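Local structure of beta-galactosidase/beta-glucuronidase (Faecalibacterium prausnitzii L2-6, 6MVF) at residues T282-F287 with K472-N477; A356-I361 with H414-L419; G403-E408 with S440-R445; K418-L423 with R427-A432; P468-F473 with P525-S530. The protein is an FMN-binding beta-glucuronidase of glycoside hydrolase family 2 from a human gut bacterium, probably cleaving glucuronides. One frame throughout, in Å; residues are numbered along the deposited sequence.

Contact 1 (T282-F287 with K472-N477)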
# COMPACT_ATOMS: atom_id res chain seq x y z
N THR A 282 8.36 44.27 -10.39
CA THR A 282 8.71 45.66 -10.63
C THR A 282 9.94 46.04 -9.81
O THR A 282 10.18 45.47 -8.74
CB THR A 282 7.56 46.61 -10.28
OG1 THR A 282 7.32 46.59 -8.86
CG2 THR A 282 6.30 46.22 -11.03
N PRO A 283 10.73 47.02 -10.28
CA PRO A 283 11.97 47.37 -9.56
C PRO A 283 11.75 47.87 -8.15
O PRO A 283 12.49 47.48 -7.24
CB PRO A 283 12.61 48.45 -10.45
CG PRO A 283 11.53 48.87 -11.42
CD PRO A 283 10.61 47.71 -11.58
N ASP A 284 10.76 48.73 -7.92
CA ASP A 284 10.48 49.18 -6.56
C ASP A 284 9.56 48.23 -5.80
O ASP A 284 9.53 48.27 -4.57
CB ASP A 284 9.86 50.58 -6.54
CG ASP A 284 10.86 51.67 -6.88
OD1 ASP A 284 12.07 51.38 -7.03
OD2 ASP A 284 10.43 52.84 -7.00
N GLY A 285 8.81 47.38 -6.50
CA GLY A 285 7.84 46.55 -5.83
C GLY A 285 8.27 45.13 -5.52
O GLY A 285 7.73 44.52 -4.60
N GLY A 286 9.23 44.59 -6.27
CA GLY A 286 9.55 43.19 -6.10
C GLY A 286 8.55 42.28 -6.80
O GLY A 286 7.98 42.63 -7.83
N PHE A 287 8.34 41.11 -6.21
CA PHE A 287 7.52 40.06 -6.81
C PHE A 287 6.10 40.06 -6.23
O PHE A 287 5.91 40.21 -5.02
CB PHE A 287 8.18 38.69 -6.60
CG PHE A 287 7.38 37.54 -7.14
CD1 PHE A 287 7.48 37.19 -8.46
CD2 PHE A 287 6.53 36.83 -6.31
CE1 PHE A 287 6.74 36.14 -8.95
CE2 PHE A 287 5.79 35.78 -6.79
CZ PHE A 287 5.90 35.44 -8.12
N LYS A 472 23.09 50.48 -3.24
CA LYS A 472 23.76 51.36 -4.21
C LYS A 472 23.34 51.02 -5.63
O LYS A 472 22.97 51.91 -6.41
CB LYS A 472 25.28 51.26 -4.04
CG LYS A 472 26.06 52.24 -4.90
CD LYS A 472 27.56 51.93 -4.85
CE LYS A 472 28.35 52.93 -5.67
NZ LYS A 472 28.36 54.23 -4.96
N PHE A 473 23.40 49.74 -6.00
CA PHE A 473 22.99 49.34 -7.34
C PHE A 473 21.53 49.69 -7.59
O PHE A 473 21.16 50.12 -8.69
CB PHE A 473 23.25 47.85 -7.53
CG PHE A 473 22.87 47.33 -8.87
CD1 PHE A 473 21.54 47.02 -9.17
CD2 PHE A 473 23.84 47.15 -9.84
CE1 PHE A 473 21.19 46.54 -10.41
CE2 PHE A 473 23.50 46.67 -11.10
CZ PHE A 473 22.16 46.36 -11.39
N HIS A 474 20.68 49.50 -6.58
CA HIS A 474 19.27 49.84 -6.73
C HIS A 474 19.09 51.33 -6.98
O HIS A 474 18.26 51.73 -7.80
CB HIS A 474 18.50 49.40 -5.47
CG HIS A 474 17.01 49.63 -5.54
ND1 HIS A 474 16.23 49.24 -6.61
CD2 HIS A 474 16.16 50.21 -4.65
CE1 HIS A 474 14.97 49.57 -6.38
NE2 HIS A 474 14.90 50.16 -5.20
N ALA A 475 19.88 52.16 -6.30
CA ALA A 475 19.75 53.61 -6.46
C ALA A 475 20.26 54.06 -7.82
O ALA A 475 19.65 54.94 -8.45
CB ALA A 475 20.47 54.35 -5.34
N GLU A 476 21.33 53.45 -8.31
CA GLU A 476 21.89 53.79 -9.61
C GLU A 476 21.15 53.16 -10.78
O GLU A 476 21.38 53.57 -11.93
CB GLU A 476 23.35 53.35 -9.70
CG GLU A 476 24.30 54.22 -8.89
CD GLU A 476 25.70 53.64 -8.86
OE1 GLU A 476 26.53 54.16 -8.08
OE2 GLU A 476 25.95 52.67 -9.62
N ASN A 477 20.31 52.15 -10.54
CA ASN A 477 19.57 51.48 -11.61
C ASN A 477 18.12 51.27 -11.20
O ASN A 477 17.64 50.14 -11.15
CB ASN A 477 20.22 50.15 -11.97
CG ASN A 477 21.68 50.27 -12.30
OD1 ASN A 477 22.04 50.59 -13.43
ND2 ASN A 477 22.54 49.99 -11.32
O HOH W 1 12.81 51.16 -3.82

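Contact 2 (A356-I361 with H414-L419)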
# COMPACT_ATOMS: atom_id res chain seq x y z
N ALA A 356 14.23 28.15 -13.73
CA ALA A 356 14.86 27.09 -14.51
C ALA A 356 15.84 27.69 -15.51
O ALA A 356 15.59 28.76 -16.08
CB ALA A 356 13.81 26.25 -15.25
N GLU A 357 16.97 26.99 -15.74
CA GLU A 357 18.02 27.53 -16.60
C GLU A 357 18.74 26.42 -17.36
O GLU A 357 18.61 25.22 -17.06
CB GLU A 357 19.02 28.35 -15.79
CG GLU A 357 19.90 27.55 -14.88
CD GLU A 357 20.90 28.41 -14.11
OE1 GLU A 357 20.63 29.62 -13.90
OE2 GLU A 357 21.96 27.90 -13.70
N ILE A 358 19.50 26.84 -18.37
CA ILE A 358 20.35 25.97 -19.18
C ILE A 358 21.78 26.10 -18.67
O ILE A 358 22.09 27.11 -18.02
CB ILE A 358 20.26 26.33 -20.67
CG1 ILE A 358 20.65 27.80 -20.87
CG2 ILE A 358 18.87 26.03 -21.23
CD1 ILE A 358 20.51 28.28 -22.27
N PRO A 359 22.68 25.12 -18.93
CA PRO A 359 24.06 25.23 -18.43
C PRO A 359 24.99 26.06 -19.31
O PRO A 359 26.12 25.67 -19.57
CB PRO A 359 24.53 23.77 -18.38
CG PRO A 359 23.75 23.12 -19.47
CD PRO A 359 22.41 23.82 -19.55
N PHE A 360 24.51 27.21 -19.78
CA PHE A 360 25.33 28.21 -20.46
C PHE A 360 26.13 28.97 -19.40
O PHE A 360 25.74 30.03 -18.91
CB PHE A 360 24.42 29.12 -21.28
CG PHE A 360 25.14 30.05 -22.20
CD1 PHE A 360 26.47 29.83 -22.55
CD2 PHE A 360 24.48 31.18 -22.71
CE1 PHE A 360 27.12 30.70 -23.40
CE2 PHE A 360 25.12 32.06 -23.56
CZ PHE A 360 26.44 31.83 -23.91
N ILE A 361 27.27 28.39 -19.01
CA ILE A 361 27.91 28.75 -17.75
C ILE A 361 29.38 29.12 -17.95
O ILE A 361 30.12 28.44 -18.68
CB ILE A 361 27.77 27.60 -16.72
CG1 ILE A 361 28.34 28.00 -15.36
CG2 ILE A 361 28.41 26.33 -17.24
CD1 ILE A 361 27.62 27.32 -14.19
N HIS A 414 21.21 37.92 -26.79
CA HIS A 414 20.03 38.46 -27.47
C HIS A 414 19.28 37.37 -28.23
O HIS A 414 18.05 37.35 -28.22
CB HIS A 414 20.44 39.61 -28.40
CG HIS A 414 20.95 40.82 -27.68
ND1 HIS A 414 22.19 41.36 -27.92
CD2 HIS A 414 20.38 41.60 -26.73
CE1 HIS A 414 22.37 42.42 -27.14
NE2 HIS A 414 21.29 42.58 -26.41
N ASP A 415 20.01 36.45 -28.87
CA ASP A 415 19.36 35.30 -29.52
C ASP A 415 18.53 34.50 -28.52
O ASP A 415 17.40 34.10 -28.82
CB ASP A 415 20.41 34.39 -30.17
CG ASP A 415 21.16 35.08 -31.33
OD1 ASP A 415 20.61 36.02 -31.92
OD2 ASP A 415 22.31 34.68 -31.66
N LEU A 416 19.08 34.28 -27.32
CA LEU A 416 18.38 33.52 -26.29
C LEU A 416 17.18 34.30 -25.74
O LEU A 416 16.12 33.71 -25.50
CB LEU A 416 19.34 33.16 -25.15
CG LEU A 416 20.26 31.96 -25.39
CD1 LEU A 416 21.45 31.95 -24.42
CD2 LEU A 416 19.44 30.67 -25.30
N GLN A 417 17.33 35.61 -25.53
CA GLN A 417 16.18 36.40 -25.10
C GLN A 417 15.08 36.34 -26.15
O GLN A 417 13.90 36.20 -25.81
CB GLN A 417 16.59 37.85 -24.84
CG GLN A 417 15.41 38.79 -24.59
CD GLN A 417 14.79 38.60 -23.22
OE1 GLN A 417 15.28 37.82 -22.40
NE2 GLN A 417 13.71 39.33 -22.95
N LYS A 418 15.45 36.41 -27.43
CA LYS A 418 14.46 36.37 -28.49
C LYS A 418 13.78 35.00 -28.56
O LYS A 418 12.57 34.92 -28.83
CB LYS A 418 15.10 36.72 -29.83
CG LYS A 418 14.08 36.93 -30.94
CD LYS A 418 14.62 36.58 -32.34
CE LYS A 418 13.58 36.93 -33.42
NZ LYS A 418 13.99 36.52 -34.80
N LEU A 419 14.52 33.93 -28.28
CA LEU A 419 13.95 32.59 -28.34
C LEU A 419 12.97 32.35 -27.20
O LEU A 419 11.92 31.72 -27.40
CB LEU A 419 15.06 31.54 -28.32
CG LEU A 419 14.57 30.10 -28.36
CD1 LEU A 419 13.88 29.85 -29.66
CD2 LEU A 419 15.74 29.14 -28.15

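Contact 3 (G403-E408 with S440-R445)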
# COMPACT_ATOMS: atom_id res chain seq x y z
N GLY A 403 34.86 34.04 -18.32
CA GLY A 403 35.74 33.79 -19.45
C GLY A 403 36.00 34.98 -20.34
O GLY A 403 36.67 34.84 -21.38
N GLY A 404 35.48 36.15 -19.97
CA GLY A 404 35.68 37.37 -20.72
C GLY A 404 34.54 37.70 -21.67
O GLY A 404 34.01 36.80 -22.33
N ILE A 405 34.18 38.98 -21.75
CA ILE A 405 33.11 39.41 -22.65
C ILE A 405 33.61 39.43 -24.08
O ILE A 405 34.79 39.66 -24.36
CB ILE A 405 32.55 40.79 -22.24
CG1 ILE A 405 31.16 40.97 -22.82
CG2 ILE A 405 33.44 41.92 -22.73
CD1 ILE A 405 30.38 42.05 -22.11
N SER A 406 32.70 39.18 -25.00
CA SER A 406 32.97 39.39 -26.41
C SER A 406 31.67 39.82 -27.07
O SER A 406 30.59 39.75 -26.47
CB SER A 406 33.59 38.12 -27.04
OG SER A 406 32.62 37.12 -27.31
N GLN A 407 31.79 40.31 -28.30
CA GLN A 407 30.59 40.59 -29.09
C GLN A 407 29.80 39.31 -29.36
O GLN A 407 28.57 39.30 -29.26
CB GLN A 407 31.00 41.27 -30.40
CG GLN A 407 29.86 41.54 -31.37
CD GLN A 407 28.78 42.39 -30.76
OE1 GLN A 407 27.60 42.13 -30.93
NE2 GLN A 407 29.18 43.41 -30.02
N GLU A 408 30.50 38.21 -29.69
CA GLU A 408 29.81 36.95 -29.98
C GLU A 408 28.96 36.50 -28.80
O GLU A 408 27.82 36.05 -28.98
CB GLU A 408 30.84 35.88 -30.35
CG GLU A 408 30.51 35.04 -31.58
CD GLU A 408 31.53 33.91 -31.81
OE1 GLU A 408 31.14 32.72 -31.78
OE2 GLU A 408 32.73 34.22 -32.02
N SER A 440 27.27 48.69 -15.24
CA SER A 440 26.75 49.13 -16.53
C SER A 440 27.31 48.21 -17.61
O SER A 440 28.15 47.35 -17.36
CB SER A 440 27.12 50.59 -16.84
OG SER A 440 26.29 51.48 -16.11
N GLY A 441 26.84 48.40 -18.84
CA GLY A 441 27.37 47.62 -19.92
C GLY A 441 26.31 46.77 -20.58
O GLY A 441 25.14 46.74 -20.18
N PRO A 442 26.72 46.05 -21.63
CA PRO A 442 25.75 45.34 -22.46
C PRO A 442 25.18 44.08 -21.83
O PRO A 442 24.32 43.45 -22.46
CB PRO A 442 26.57 45.00 -23.71
CG PRO A 442 27.96 44.82 -23.16
CD PRO A 442 28.10 45.88 -22.11
N MET A 443 25.61 43.68 -20.63
CA MET A 443 25.00 42.51 -20.00
C MET A 443 23.71 42.84 -19.24
O MET A 443 22.97 41.92 -18.88
CB MET A 443 25.99 41.81 -19.06
CG MET A 443 27.18 41.15 -19.77
SD MET A 443 26.73 40.21 -21.25
CE MET A 443 25.97 38.75 -20.50
N HIS A 444 23.40 44.11 -19.02
CA HIS A 444 22.16 44.48 -18.36
C HIS A 444 21.08 44.86 -19.36
O HIS A 444 21.34 45.14 -20.54
CB HIS A 444 22.42 45.62 -17.39
CG HIS A 444 23.55 45.35 -16.46
ND1 HIS A 444 23.47 44.43 -15.44
CD2 HIS A 444 24.81 45.87 -16.40
CE1 HIS A 444 24.62 44.40 -14.79
NE2 HIS A 444 25.44 45.26 -15.35
N ARG A 445 19.83 44.83 -18.89
CA ARG A 445 18.66 45.20 -19.66
C ARG A 445 18.42 44.28 -20.86
O ARG A 445 17.62 44.62 -21.74
CB ARG A 445 18.74 46.68 -20.10
CG ARG A 445 19.13 47.55 -18.93
CD ARG A 445 19.01 49.04 -19.13
NE ARG A 445 18.98 49.66 -17.80
CZ ARG A 445 20.07 49.83 -17.04
NH1 ARG A 445 21.25 49.44 -17.49
NH2 ARG A 445 19.97 50.38 -15.82

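Contact 4 (K418-L423 with R427-A432)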
# COMPACT_ATOMS: atom_id res chain seq x y z
N LYS A 418 15.45 36.41 -27.43
CA LYS A 418 14.46 36.37 -28.49
C LYS A 418 13.78 35.00 -28.56
O LYS A 418 12.57 34.92 -28.83
CB LYS A 418 15.10 36.72 -29.83
CG LYS A 418 14.08 36.93 -30.94
CD LYS A 418 14.62 36.58 -32.34
CE LYS A 418 13.58 36.93 -33.42
NZ LYS A 418 13.99 36.52 -34.80
N LEU A 419 14.52 33.93 -28.28
CA LEU A 419 13.95 32.59 -28.34
C LEU A 419 12.97 32.35 -27.20
O LEU A 419 11.92 31.72 -27.40
CB LEU A 419 15.06 31.54 -28.32
CG LEU A 419 14.57 30.10 -28.36
CD1 LEU A 419 13.88 29.85 -29.66
CD2 LEU A 419 15.74 29.14 -28.15
N CYS A 420 13.29 32.82 -25.99
CA CYS A 420 12.38 32.62 -24.87
C CYS A 420 11.05 33.35 -25.10
O CYS A 420 9.99 32.85 -24.69
CB CYS A 420 13.01 33.10 -23.56
SG CYS A 420 14.46 32.21 -22.96
N LYS A 421 11.08 34.52 -25.75
CA LYS A 421 9.84 35.28 -25.99
C LYS A 421 9.08 34.78 -27.21
O LYS A 421 7.86 34.86 -27.25
CB LYS A 421 10.16 36.76 -26.12
CG LYS A 421 10.75 37.36 -24.85
CD LYS A 421 9.84 37.13 -23.66
CE LYS A 421 10.36 37.83 -22.42
NZ LYS A 421 9.36 37.81 -21.33
N GLU A 422 9.80 34.27 -28.21
CA GLU A 422 9.16 33.54 -29.30
C GLU A 422 8.46 32.28 -28.78
O GLU A 422 7.30 32.03 -29.09
CB GLU A 422 10.21 33.18 -30.36
CG GLU A 422 9.85 33.63 -31.77
CD GLU A 422 11.07 34.02 -32.61
OE1 GLU A 422 12.06 33.25 -32.60
OE2 GLU A 422 11.06 35.09 -33.27
N LEU A 423 9.17 31.47 -27.98
CA LEU A 423 8.59 30.20 -27.55
C LEU A 423 7.59 30.37 -26.42
O LEU A 423 6.61 29.61 -26.35
CB LEU A 423 9.68 29.24 -27.10
CG LEU A 423 10.58 28.67 -28.19
CD1 LEU A 423 11.57 27.73 -27.55
CD2 LEU A 423 9.76 27.94 -29.21
N ARG A 427 6.32 33.98 -19.69
CA ARG A 427 7.26 33.92 -18.58
C ARG A 427 8.34 34.99 -18.72
O ARG A 427 8.66 35.45 -19.82
CB ARG A 427 7.89 32.53 -18.44
CG ARG A 427 6.91 31.46 -17.93
CD ARG A 427 7.58 30.11 -17.82
NE ARG A 427 6.75 29.10 -17.14
CZ ARG A 427 5.89 28.29 -17.74
NH1 ARG A 427 5.71 28.37 -19.05
NH2 ARG A 427 5.21 27.41 -17.03
N LEU A 428 8.88 35.37 -17.56
CA LEU A 428 9.98 36.33 -17.48
C LEU A 428 11.32 35.65 -17.73
O LEU A 428 11.53 34.50 -17.35
CB LEU A 428 9.97 36.98 -16.10
CG LEU A 428 8.67 37.71 -15.80
CD1 LEU A 428 8.68 38.20 -14.38
CD2 LEU A 428 8.44 38.87 -16.79
N THR A 429 12.23 36.37 -18.38
CA THR A 429 13.61 35.90 -18.52
C THR A 429 14.48 36.55 -17.44
O THR A 429 14.20 37.65 -16.97
CB THR A 429 14.17 36.19 -19.91
OG1 THR A 429 14.10 37.60 -20.19
CG2 THR A 429 13.36 35.46 -20.97
N THR A 430 15.52 35.82 -17.03
CA THR A 430 16.42 36.26 -15.97
C THR A 430 17.83 35.88 -16.39
O THR A 430 18.04 35.18 -17.38
CB THR A 430 16.07 35.64 -14.59
OG1 THR A 430 16.81 36.29 -13.55
CG2 THR A 430 16.38 34.13 -14.54
N ILE A 431 18.80 36.33 -15.58
CA ILE A 431 20.21 36.05 -15.81
C ILE A 431 20.91 36.10 -14.45
O ILE A 431 20.48 36.81 -13.54
CB ILE A 431 20.82 37.05 -16.83
CG1 ILE A 431 22.28 36.71 -17.14
CG2 ILE A 431 20.65 38.53 -16.37
CD1 ILE A 431 22.74 37.29 -18.43
N ALA A 432 21.99 35.34 -14.31
CA ALA A 432 22.79 35.38 -13.08
C ALA A 432 24.18 35.91 -13.41
O ALA A 432 24.93 35.28 -14.17
CB ALA A 432 22.86 34.01 -12.41

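Contact 5 (P468-F473 with P525-S530)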
# COMPACT_ATOMS: atom_id res chain seq x y z
N PRO A 468 24.83 47.62 1.74
CA PRO A 468 25.12 48.81 0.94
C PRO A 468 25.31 48.53 -0.54
O PRO A 468 24.90 49.36 -1.36
CB PRO A 468 26.40 49.36 1.58
CG PRO A 468 26.39 48.82 2.97
CD PRO A 468 25.78 47.46 2.85
N TRP A 469 25.90 47.39 -0.92
CA TRP A 469 25.99 47.04 -2.34
C TRP A 469 24.61 47.01 -2.98
O TRP A 469 24.39 47.62 -4.05
CB TRP A 469 26.69 45.69 -2.52
CG TRP A 469 27.16 45.46 -3.94
CD1 TRP A 469 28.44 45.58 -4.40
CD2 TRP A 469 26.36 45.11 -5.09
NE1 TRP A 469 28.50 45.33 -5.75
CE2 TRP A 469 27.23 45.04 -6.20
CE3 TRP A 469 25.00 44.85 -5.29
CZ2 TRP A 469 26.79 44.71 -7.48
CZ3 TRP A 469 24.56 44.51 -6.55
CH2 TRP A 469 25.46 44.44 -7.64
N LEU A 470 23.67 46.30 -2.36
CA LEU A 470 22.31 46.25 -2.90
C LEU A 470 21.73 47.66 -3.01
O LEU A 470 21.26 48.07 -4.08
CB LEU A 470 21.43 45.36 -2.02
CG LEU A 470 21.88 43.93 -1.71
CD1 LEU A 470 21.00 43.35 -0.62
CD2 LEU A 470 21.86 43.05 -2.96
N ASP A 471 21.74 48.40 -1.90
CA ASP A 471 21.18 49.75 -1.91
C ASP A 471 21.79 50.62 -3.01
O ASP A 471 21.08 51.39 -3.67
CB ASP A 471 21.38 50.41 -0.54
CG ASP A 471 20.57 49.75 0.56
OD1 ASP A 471 19.56 49.09 0.26
OD2 ASP A 471 20.96 49.90 1.74
N LYS A 472 23.09 50.48 -3.24
CA LYS A 472 23.76 51.36 -4.21
C LYS A 472 23.34 51.02 -5.63
O LYS A 472 22.97 51.91 -6.41
CB LYS A 472 25.28 51.26 -4.04
CG LYS A 472 26.06 52.24 -4.90
CD LYS A 472 27.56 51.93 -4.85
CE LYS A 472 28.35 52.93 -5.67
NZ LYS A 472 28.36 54.23 -4.96
N PHE A 473 23.40 49.74 -6.00
CA PHE A 473 22.99 49.34 -7.34
C PHE A 473 21.53 49.69 -7.59
O PHE A 473 21.16 50.12 -8.69
CB PHE A 473 23.25 47.85 -7.53
CG PHE A 473 22.87 47.33 -8.87
CD1 PHE A 473 21.54 47.02 -9.17
CD2 PHE A 473 23.84 47.15 -9.84
CE1 PHE A 473 21.19 46.54 -10.41
CE2 PHE A 473 23.50 46.67 -11.10
CZ PHE A 473 22.16 46.36 -11.39
N PRO A 525 12.14 44.47 0.38
CA PRO A 525 11.18 43.70 -0.43
C PRO A 525 11.32 43.93 -1.92
O PRO A 525 10.85 43.09 -2.69
CB PRO A 525 9.81 44.18 0.08
CG PRO A 525 10.10 45.43 0.84
CD PRO A 525 11.48 45.33 1.37
N TRP A 526 11.97 45.02 -2.34
CA TRP A 526 12.21 45.28 -3.76
C TRP A 526 13.25 44.34 -4.37
O TRP A 526 13.44 44.36 -5.59
CB TRP A 526 12.61 46.75 -3.95
CG TRP A 526 13.71 47.19 -3.00
CD1 TRP A 526 13.55 47.78 -1.77
CD2 TRP A 526 15.12 47.05 -3.19
NE1 TRP A 526 14.77 48.02 -1.20
CE2 TRP A 526 15.75 47.59 -2.05
CE3 TRP A 526 15.91 46.53 -4.22
CZ2 TRP A 526 17.15 47.62 -1.90
CZ3 TRP A 526 17.30 46.56 -4.07
CH2 TRP A 526 17.90 47.10 -2.92
N ILE A 527 13.94 43.53 -3.56
CA ILE A 527 14.71 42.40 -4.08
C ILE A 527 13.70 41.34 -4.49
O ILE A 527 12.99 40.79 -3.64
CB ILE A 527 15.68 41.86 -3.04
CG1 ILE A 527 16.72 42.93 -2.65
CG2 ILE A 527 16.35 40.58 -3.56
CD1 ILE A 527 17.81 43.16 -3.68
N TRP A 528 13.58 41.08 -5.79
CA TRP A 528 12.44 40.28 -6.22
C TRP A 528 12.60 38.83 -5.78
O TRP A 528 11.60 38.19 -5.42
CB TRP A 528 12.23 40.40 -7.74
CG TRP A 528 13.36 39.94 -8.58
CD1 TRP A 528 14.45 40.68 -8.95
CD2 TRP A 528 13.54 38.64 -9.16
NE1 TRP A 528 15.29 39.92 -9.72
CE2 TRP A 528 14.76 38.66 -9.86
CE3 TRP A 528 12.78 37.46 -9.14
CZ2 TRP A 528 15.25 37.54 -10.54
CZ3 TRP A 528 13.26 36.35 -9.83
CH2 TRP A 528 14.48 36.40 -10.51
N ALA A 529 13.83 38.32 -5.75
CA ALA A 529 14.11 36.97 -5.25
C ALA A 529 15.56 36.87 -4.81
O ALA A 529 16.46 37.32 -5.52
CB ALA A 529 13.81 35.91 -6.32
N SER A 530 15.78 36.27 -3.65
CA SER A 530 17.10 35.86 -3.18
C SER A 530 17.15 34.34 -3.06
O SER A 530 16.16 33.70 -2.68
CB SER A 530 17.42 36.50 -1.81
OG SER A 530 16.41 36.23 -0.85

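Contact 1 (T282-F287 with K472-N477)
The imidazole of H474 reaches from the end of helix 466-476 to the turn formed by P283 and D284. Beginning at CB, which packs on the six-membered ring of W526, the side chain leaves the helix with CG anti to the backbone N (chi1 -177°), and this extends the ring toward the turn. ND1 stays 4.2 Å from the carbonyl O of P283. CE1 does most of the touching: it lies 3.4 Å from the carbonyl O of P283 and 3.5 Å from OD1 of D284, both approaching obliquely. At the tip, NE2 has a water at its edge, 2.7 Å away and in the ring plane; the same water makes a weak bond to D284 OD1, so acid and imidazole are joined through solvent. Carboxylate and ring planes stand 75° apart. Histidine suits this half-exposed place because it offers a flat surface to W526 and polar atoms to water. With an alanine here, W526 would probably lose its stacking partner and the water its imidazole anchor. The chain then forms a classic beta bulge, G285 and G286 both facing T282, where glycine tolerates the backbone angles of G286. The contact thus lies at the surface of the TIM barrel, joining the hairpin of strands 279-282 and 286-289 to outer helix 466-476, with W526 packed between them.

Contact 2 (A356-I361 with H414-L419)
Within the TIM barrel, L416 of the outer helix 407-423 meets I358 and F360 in the loop that leaves the C-terminal end of strand 353-357. The two methyl branches of the leucine divide the work. CD2 points at CD1 of I358, and the two side chains reach toward each other tip to tip with 4.0 Å between these methyls. CD1 of L416 turns to the phenyl ring of F360, where it rests near one ring bond, 3.6 Å from CD2 and 3.8 Å from CE2 of F360; the two side chains cross obliquely. I358 carries CG1 between its backbone N and carbonyl carbon (chi1 57°) and then runs out straight, which brings CD1 forward to the helix. F360 has CG anti to its backbone N and is the centre of an inverse gamma turn, and both it and I358 point toward L416. In a barrel of alternating strands and helices, such buried side chains fill the layer between the parallel sheet and the helices around it. In this layer M378 and L381 of helix 368-385 also touch I358, while V374 of the same helix and I396 of strand 391-398 touch L416. Branched aliphatic groups suit the place, since they fill irregular gaps without bringing in polar atoms, while the broad ring of F360 also meets Y147 edge-to-face. The side chain of L416 lies about 8 Å from that of the FMN-binding K379, and about 14 Å from the flavin nucleotide itself.

Contact 3 (G403-E408 with S440-R445)
I405 and M443 bring their backbones no nearer than 9.1 Å between CA atoms, with M443 inside a type I beta turn running from G441 to H444 and I405 just ahead of the N-cap of helix 407-423. Side chains bridge the gap between these two loops, which follow TIM-barrel strands 391-398 and 428-433. CG1 of I405 is anti to the backbone N (chi1 -159°), and this carries CD1 across to the turn. There it meets CG of P442 tip to tip at 3.8 Å. The same methyl lies 4.1 Å from CG of M443 and 4.2 Å from its SD, the two chains sliding past each other in opposite directions. M443 is bent at both chi2 and chi3; its side chain also packs on L409 and H413 of the helix and on I431 and H433 of strand 428-433. Proline suits the second position of a type I turn, its ring fixing phi, while G404 and G441 adopt backbone angles difficult for other residues. S406 caps the helix through its OG, bonded to L409 N. Meeting through carbon and sulfur alone, I405, P442 and M443 make a van der Waals contact of modest area, M443 buried and the others exposed, without the fixed direction of a hydrogen bond.

Contact 4 (K418-L423 with R427-A432)
K421 leaves its helix with CG anti to the carbonyl carbon and bends at chi2 (-56°), then runs out straight, a path that brings NZ to the carbonyl of R427 and lays CE against T429; T429 in turn sets OG1 between its backbone N and carbonyl carbon (chi1 58°), leaving CG2 to face the helix. NZ of K421 donates to the carbonyl O of R427 at 2.9 Å, with a C=O...N angle of 146° and the donor tilted from the carbonyl plane. The ammonium also forms a salt bridge with D448, whose carboxylate accepts from T429 N as well. These segments are the last two elements of the beta-alpha-beta unit 391-398, 407-423, 428-433: the helix returns nearly antiparallel to the strand, their axes 9.2 Å apart. Between them T429 CG2 packs 3.5 Å from C420 CB, and it lies 4.1 Å from K421 CE. Cysteine, small and apolar, suits this buried layer, and threonine offers both a methyl to the helix and a hydroxyl that bonds Q417. A methionine in place of K421 would probably leave R427 O and the D448 carboxylate without their ammonium partner. L423, at the end of the same helix, lines the FMN pocket.

Contact 5 (P468-F473 with P525-S530)
Apolar packing joins L470, on outer helix 466-476 of the TIM barrel, to W526 and I527, in the segment that leads into barrel strand 529-532. CB of L470 rests 4.0 Å from CH2 of the W526 indole, while its CD2 meets CD1 of I527 at 4.1 Å, the two aliphatic chains crossing at about a right angle. I527 also lays CG1 over one indole face, 3.9 Å above the plane and toward the rim, so the isoleucine touches both its sequence neighbour and the helix. L482, from neighbouring strand 482-487, and F521 close round the same aliphatic pair, a setting that suits branched, fully apolar residues. W526 holds CG between its backbone N and carbonyl carbon (chi1 49°), which turns the benzene end of the indole to the helix.

Among the polar atoms of the helix segment, OD1 of D471 meets the indole at its edge, close to its plane and 3.6 Å from CZ2 of W526, with carboxylate and ring 46° apart; the carbonyl O of L470 stands 3.7 Å from CH2 of W526, in an oblique position. Neither is a hydrogen bond; the carboxylate is salt-bridged to R524. The slightly positive C-H edge is likely to suit OD1 of D471. Hydrocarbon thus lies inside, where L470 and I527 are buried, while the charge of D471, paired with R524, lies toward the surface beside the partly exposed W526.

Following the chain from the N terminus, residues 282-287 open contact 1, whose long loop closes only at 472-477, tying hairpin 279-289 to helix 466-476 and enclosing contacts 2, 3 and 4. Contact 2 opens at 356-361, and contact 3 at 403-408 before contact 2 closes at 414-419, so these two cross. Contact 4 closes a very short loop between 418-423 and 427-432, nested within contact 3, which ends at 440-445. These three tie helix 407-423 and its entry to surrounding strands and loops. Contact 5 starts at 468-473, overlapping the end of contact 1, and closes at 525-530, joining helix 466-476 to the entry of strand 529-532. A probable hydrogen bond links R445 of contact 3 to N477 of contact 1.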